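Local coordinates for protein glycosyl hydrolase, family 8 (Clostridium perfringens, PDB 3REN) that probably hydrolyses alpha-glucosidic linkages in starch-like polysaccharides, as an alpha-amylase built on an (alpha/alpha)6-barrel, at residues E63-A75 with S335-K347. Residues are numbered along the deposited sequence; the frame is centred on the assembly and turned at random.
Sequences ESEGLMMLYSVNA and SFDNLNALLAFQK
The ring of Tyr71 lies between Leu342 and Gln346, where helices 63-74 and 335-346 run nearly parallel (12° between their directions, axes 9.8 Å at closest approach), as expected of neighbouring inner helices of the (alpha/alpha)6-barrel. On one face the contact is CH-pi: Leu342 CD2 stands 3.7 Å from the Tyr71 ring centroid, almost on the ring normal. Over the opposite face Gln346 NE2 comes nearest CE1 and CD1. Gln346 CG lies anti to the backbone N (chi1 -178°) and the chain runs on extended, carrying Gln346 NE2 past the ring to Tyr71 O (3.0 Å), in a nearly straight bond that lies in the amide plane. Tyr71 O thus accepts twice, from Gln346 and from Ala75 N in its own helix, while the ring's hydroxyl bonds to Glu23.

Along the middle, knobs-into-holes packing runs both ways. Leu67 fits among Phe336, Leu339, Asn340 and Leu343, its two branches diverging: CD1 meets Leu339 CB at 3.8 Å, whereas CD2 reaches Leu343 CD1. Leu343 in turn enters the hole formed by Leu67, Leu70, Tyr71 and Asn74, with CD2 3.6 Å from Tyr71 CA.

Near the N-terminal end of 335-346, the Glu63 carboxylate meets Phe336 obliquely, OE1 nearest CD1 (3.3 Å), the planes 36° apart. One water bridges the helices there, donating to Glu63 OE1 (2.9 Å) and hydrogen-bonding to Ser64 OG and Ser335 OG.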
loop_
_atom_site.group_PDB
_atom_site.type_symbol
_atom_site.label_atom_id
_atom_site.label_comp_id
_atom_site.label_asym_id
_atom_site.label_seq_id
_atom_site.Cartn_x
_atom_site.Cartn_y
_atom_site.Cartn_z
ATOM N N GLU A 63 -1.897 -8.250 -2.920
ATOM C CA GLU A 63 -1.316 -6.928 -2.659
ATOM C C GLU A 63 -0.968 -6.229 -3.985
ATOM O O GLU A 63 -1.378 -5.087 -4.188
ATOM C CB GLU A 63 -0.070 -7.018 -1.754
ATOM C CG GLU A 63 0.738 -5.698 -1.553
ATOM C CD GLU A 63 2.049 -5.982 -0.781
ATOM O OE1 GLU A 63 3.071 -6.372 -1.429
ATOM O OE2 GLU A 63 2.031 -5.879 0.481
ATOM N N SER A 64 -0.178 -6.905 -4.824
ATOM C CA SER A 64 0.262 -6.365 -6.117
ATOM C C SER A 64 -0.927 -6.052 -7.008
ATOM O O SER A 64 -1.027 -4.960 -7.594
ATOM C CB SER A 64 1.160 -7.375 -6.843
ATOM O OG SER A 64 2.266 -7.696 -6.023
ATOM N N GLU A 65 -1.855 -7.014 -7.096
ATOM C CA GLU A 65 -3.049 -6.828 -7.903
ATOM C C GLU A 65 -3.912 -5.643 -7.463
ATOM O O GLU A 65 -4.390 -4.896 -8.312
ATOM C CB GLU A 65 -3.881 -8.116 -7.937
ATOM C CG GLU A 65 -3.127 -9.231 -8.640
ATOM C CD GLU A 65 -2.693 -8.837 -10.077
ATOM O OE1 GLU A 65 -3.514 -8.251 -10.811
ATOM O OE2 GLU A 65 -1.544 -9.102 -10.465
ATOM N N GLY A 66 -4.117 -5.500 -6.147
ATOM C CA GLY A 66 -4.878 -4.396 -5.575
ATOM C C GLY A 66 -4.239 -3.065 -5.899
ATOM O O GLY A 66 -4.935 -2.117 -6.225
ATOM N N LEU A 67 -2.913 -2.985 -5.808
ATOM C CA LEU A 67 -2.189 -1.763 -6.171
ATOM C C LEU A 67 -2.409 -1.372 -7.629
ATOM O O LEU A 67 -2.639 -0.212 -7.940
ATOM C CB LEU A 67 -0.680 -1.874 -5.832
ATOM C CG LEU A 67 -0.348 -1.842 -4.309
ATOM C CD1 LEU A 67 1.133 -2.258 -3.992
ATOM C CD2 LEU A 67 -0.660 -0.468 -3.720
HETATM N N MSE A 68 -2.348 -2.355 -8.520
HETATM C CA MSE A 68 -2.480 -2.114 -9.951
HETATM C C MSE A 68 -3.925 -1.693 -10.288
HETATM O O MSE A 68 -4.133 -0.838 -11.134
HETATM C CB MSE A 68 -2.032 -3.357 -10.753
HETATM C CG MSE A 68 -2.126 -3.192 -12.285
HETATM SE SE MSE A 68 -1.194 -1.582 -12.989
HETATM C CE MSE A 68 0.620 -2.256 -13.082
HETATM N N MSE A 69 -4.904 -2.300 -9.621
HETATM C CA MSE A 69 -6.293 -1.838 -9.699
HETATM C C MSE A 69 -6.476 -0.399 -9.252
HETATM O O MSE A 69 -7.199 0.350 -9.905
HETATM C CB MSE A 69 -7.215 -2.748 -8.885
HETATM C CG MSE A 69 -7.399 -4.162 -9.560
HETATM SE SE MSE A 69 -8.231 -5.482 -8.308
HETATM C CE MSE A 69 -10.009 -4.744 -8.195
ATOM N N LEU A 70 -5.838 -0.003 -8.141
ATOM C CA LEU A 70 -5.922 1.408 -7.749
ATOM C C LEU A 70 -5.346 2.364 -8.799
ATOM O O LEU A 70 -5.948 3.429 -9.110
ATOM C CB LEU A 70 -5.246 1.662 -6.413
ATOM C CG LEU A 70 -5.969 1.101 -5.195
ATOM C CD1 LEU A 70 -5.051 1.280 -3.961
ATOM C CD2 LEU A 70 -7.246 1.933 -5.003
ATOM N N TYR A 71 -4.170 1.996 -9.315
ATOM C CA TYR A 71 -3.561 2.739 -10.398
ATOM C C TYR A 71 -4.495 2.844 -11.609
ATOM O O TYR A 71 -4.627 3.919 -12.205
ATOM C CB TYR A 71 -2.272 2.042 -10.847
ATOM C CG TYR A 71 -1.664 2.656 -12.089
ATOM C CD1 TYR A 71 -0.920 3.829 -12.006
ATOM C CD2 TYR A 71 -1.873 2.092 -13.326
ATOM C CE1 TYR A 71 -0.371 4.411 -13.147
ATOM C CE2 TYR A 71 -1.335 2.652 -14.474
ATOM C CZ TYR A 71 -0.590 3.814 -14.376
ATOM O OH TYR A 71 -0.009 4.368 -15.493
ATOM N N SER A 72 -5.084 1.717 -12.014
ATOM C CA SER A 72 -6.010 1.686 -13.186
ATOM C C SER A 72 -7.205 2.616 -13.048
ATOM O O SER A 72 -7.539 3.312 -13.997
ATOM C CB SER A 72 -6.537 0.279 -13.422
ATOM O OG SER A 72 -5.459 -0.560 -13.727
ATOM N N VAL A 73 -7.862 2.647 -11.906
ATOM C CA VAL A 73 -8.985 3.533 -11.696
ATOM C C VAL A 73 -8.561 4.997 -11.685
ATOM O O VAL A 73 -9.195 5.810 -12.241
ATOM C CB VAL A 73 -9.946 3.126 -10.533
ATOM C CG1 VAL A 73 -9.288 3.168 -9.249
ATOM C CG2 VAL A 73 -11.224 3.917 -10.582
ATOM N N ASN A 74 -7.437 5.277 -11.071
ATOM C CA ASN A 74 -6.862 6.625 -11.126
ATOM C C ASN A 74 -6.505 7.013 -12.553
ATOM O O ASN A 74 -6.597 8.187 -12.918
ATOM C CB ASN A 74 -5.600 6.706 -10.255
ATOM C CG ASN A 74 -5.919 6.616 -8.787
ATOM O OD1 ASN A 74 -7.069 6.771 -8.409
ATOM N ND2 ASN A 74 -4.911 6.359 -7.950
ATOM N N ALA A 75 -6.076 6.038 -13.349
ATOM C CA ALA A 75 -5.702 6.332 -14.727
ATOM C C ALA A 75 -6.911 6.359 -15.653
ATOM O O ALA A 75 -6.750 6.638 -16.837
ATOM C CB ALA A 75 -4.642 5.344 -15.253
ATOM N N SER A 335 8.172 -6.033 -6.288
ATOM C CA SER A 335 7.008 -5.454 -6.939
ATOM C C SER A 335 6.434 -4.351 -6.073
ATOM O O SER A 335 6.008 -3.304 -6.557
ATOM C CB SER A 335 5.946 -6.540 -7.212
ATOM O OG SER A 335 5.521 -7.149 -5.983
ATOM N N PHE A 336 6.404 -4.586 -4.776
ATOM C CA PHE A 336 5.780 -3.609 -3.880
ATOM C C PHE A 336 6.358 -2.175 -4.015
ATOM O O PHE A 336 5.599 -1.189 -4.068
ATOM C CB PHE A 336 5.851 -4.105 -2.433
ATOM C CG PHE A 336 5.166 -3.208 -1.446
ATOM C CD1 PHE A 336 3.779 -3.108 -1.422
ATOM C CD2 PHE A 336 5.919 -2.501 -0.498
ATOM C CE1 PHE A 336 3.127 -2.288 -0.477
ATOM C CE2 PHE A 336 5.300 -1.686 0.446
ATOM C CZ PHE A 336 3.908 -1.559 0.468
ATOM N N ASP A 337 7.684 -2.060 -4.092
ATOM C CA ASP A 337 8.301 -0.740 -4.256
ATOM C C ASP A 337 8.022 -0.124 -5.600
ATOM O O ASP A 337 7.789 1.075 -5.687
ATOM C CB ASP A 337 9.802 -0.798 -4.017
ATOM C CG ASP A 337 10.137 -0.973 -2.546
ATOM O OD1 ASP A 337 9.386 -0.442 -1.694
ATOM O OD2 ASP A 337 11.119 -1.665 -2.257
ATOM N N ASN A 338 8.031 -0.957 -6.639
ATOM C CA ASN A 338 7.731 -0.516 -7.986
ATOM C C ASN A 338 6.292 -0.027 -8.168
ATOM O O ASN A 338 6.065 1.022 -8.787
ATOM C CB ASN A 338 8.112 -1.598 -9.004
ATOM C CG ASN A 338 9.622 -1.714 -9.156
ATOM O OD1 ASN A 338 10.196 -1.064 -10.012
ATOM N ND2 ASN A 338 10.275 -2.510 -8.283
ATOM N N LEU A 339 5.333 -0.765 -7.604
ATOM C CA LEU A 339 3.922 -0.356 -7.690
ATOM C C LEU A 339 3.608 0.921 -6.896
ATOM O O LEU A 339 2.791 1.767 -7.345
ATOM C CB LEU A 339 2.998 -1.504 -7.269
ATOM C CG LEU A 339 2.994 -2.659 -8.259
ATOM C CD1 LEU A 339 2.570 -3.958 -7.497
ATOM C CD2 LEU A 339 2.071 -2.303 -9.506
ATOM N N ASN A 340 4.230 1.066 -5.723
ATOM C CA ASN A 340 4.000 2.275 -4.921
ATOM C C ASN A 340 4.577 3.483 -5.665
ATOM O O ASN A 340 3.921 4.528 -5.764
ATOM C CB ASN A 340 4.589 2.134 -3.510
ATOM C CG ASN A 340 3.688 1.326 -2.580
ATOM O OD1 ASN A 340 2.466 1.439 -2.651
ATOM N ND2 ASN A 340 4.283 0.510 -1.713
ATOM N N ALA A 341 5.757 3.299 -6.264
ATOM C CA ALA A 341 6.377 4.352 -7.096
ATOM C C ALA A 341 5.488 4.726 -8.281
ATOM O O ALA A 341 5.422 5.887 -8.662
ATOM C CB ALA A 341 7.751 3.902 -7.612
ATOM N N LEU A 342 4.818 3.739 -8.869
ATOM C CA LEU A 342 3.920 4.015 -9.992
ATOM C C LEU A 342 2.757 4.896 -9.554
ATOM O O LEU A 342 2.438 5.884 -10.214
ATOM C CB LEU A 342 3.482 2.693 -10.670
ATOM C CG LEU A 342 2.590 2.804 -11.892
ATOM C CD1 LEU A 342 3.369 3.351 -13.080
ATOM C CD2 LEU A 342 1.965 1.436 -12.214
ATOM N N LEU A 343 2.147 4.588 -8.410
ATOM C CA LEU A 343 1.153 5.487 -7.819
ATOM C C LEU A 343 1.642 6.927 -7.574
ATOM O O LEU A 343 0.890 7.881 -7.824
ATOM C CB LEU A 343 0.551 4.896 -6.530
ATOM C CG LEU A 343 -0.229 3.588 -6.782
ATOM C CD1 LEU A 343 -0.601 2.872 -5.512
ATOM C CD2 LEU A 343 -1.546 3.818 -7.608
ATOM N N ALA A 344 2.871 7.095 -7.053
ATOM C CA ALA A 344 3.444 8.467 -6.869
ATOM C C ALA A 344 3.731 9.155 -8.217
ATOM O O ALA A 344 3.383 10.323 -8.393
ATOM C CB ALA A 344 4.714 8.415 -6.026
ATOM N N PHE A 345 4.346 8.442 -9.168
ATOM C CA PHE A 345 4.667 9.080 -10.462
ATOM C C PHE A 345 3.355 9.448 -11.174
ATOM O O PHE A 345 3.315 10.428 -11.931
ATOM C CB PHE A 345 5.513 8.185 -11.378
ATOM C CG PHE A 345 6.995 8.178 -11.057
ATOM C CD1 PHE A 345 7.647 9.346 -10.639
ATOM C CD2 PHE A 345 7.730 7.017 -11.199
ATOM C CE1 PHE A 345 9.011 9.365 -10.369
ATOM C CE2 PHE A 345 9.119 7.002 -10.910
ATOM C CZ PHE A 345 9.755 8.177 -10.503
ATOM N N GLN A 346 2.287 8.669 -10.961
ATOM C CA GLN A 346 0.963 9.014 -11.563
ATOM C C GLN A 346 0.461 10.427 -11.189
ATOM O O GLN A 346 -0.258 11.062 -11.978
ATOM C CB GLN A 346 -0.080 7.963 -11.195
ATOM C CG GLN A 346 -1.481 8.170 -11.782
ATOM C CD GLN A 346 -2.367 6.964 -11.507
ATOM O OE1 GLN A 346 -2.520 6.548 -10.355
ATOM N NE2 GLN A 346 -2.903 6.357 -12.573
ATOM N N LYS A 347 0.798 10.896 -9.988
ATOM C CA LYS A 347 0.482 12.272 -9.560
ATOM C C LYS A 347 1.428 13.358 -10.086
ATOM O O LYS A 347 1.152 14.546 -9.909
ATOM C CB LYS A 347 0.504 12.370 -8.039
ATOM C CG LYS A 347 -0.499 11.458 -7.335
ATOM C CD LYS A 347 -1.875 11.581 -7.918
ATOM C CE LYS A 347 -2.880 11.138 -6.852
ATOM N NZ LYS A 347 -4.008 10.520 -7.491
HETATM O O HOH W 1 3.535 -6.095 -4.266
#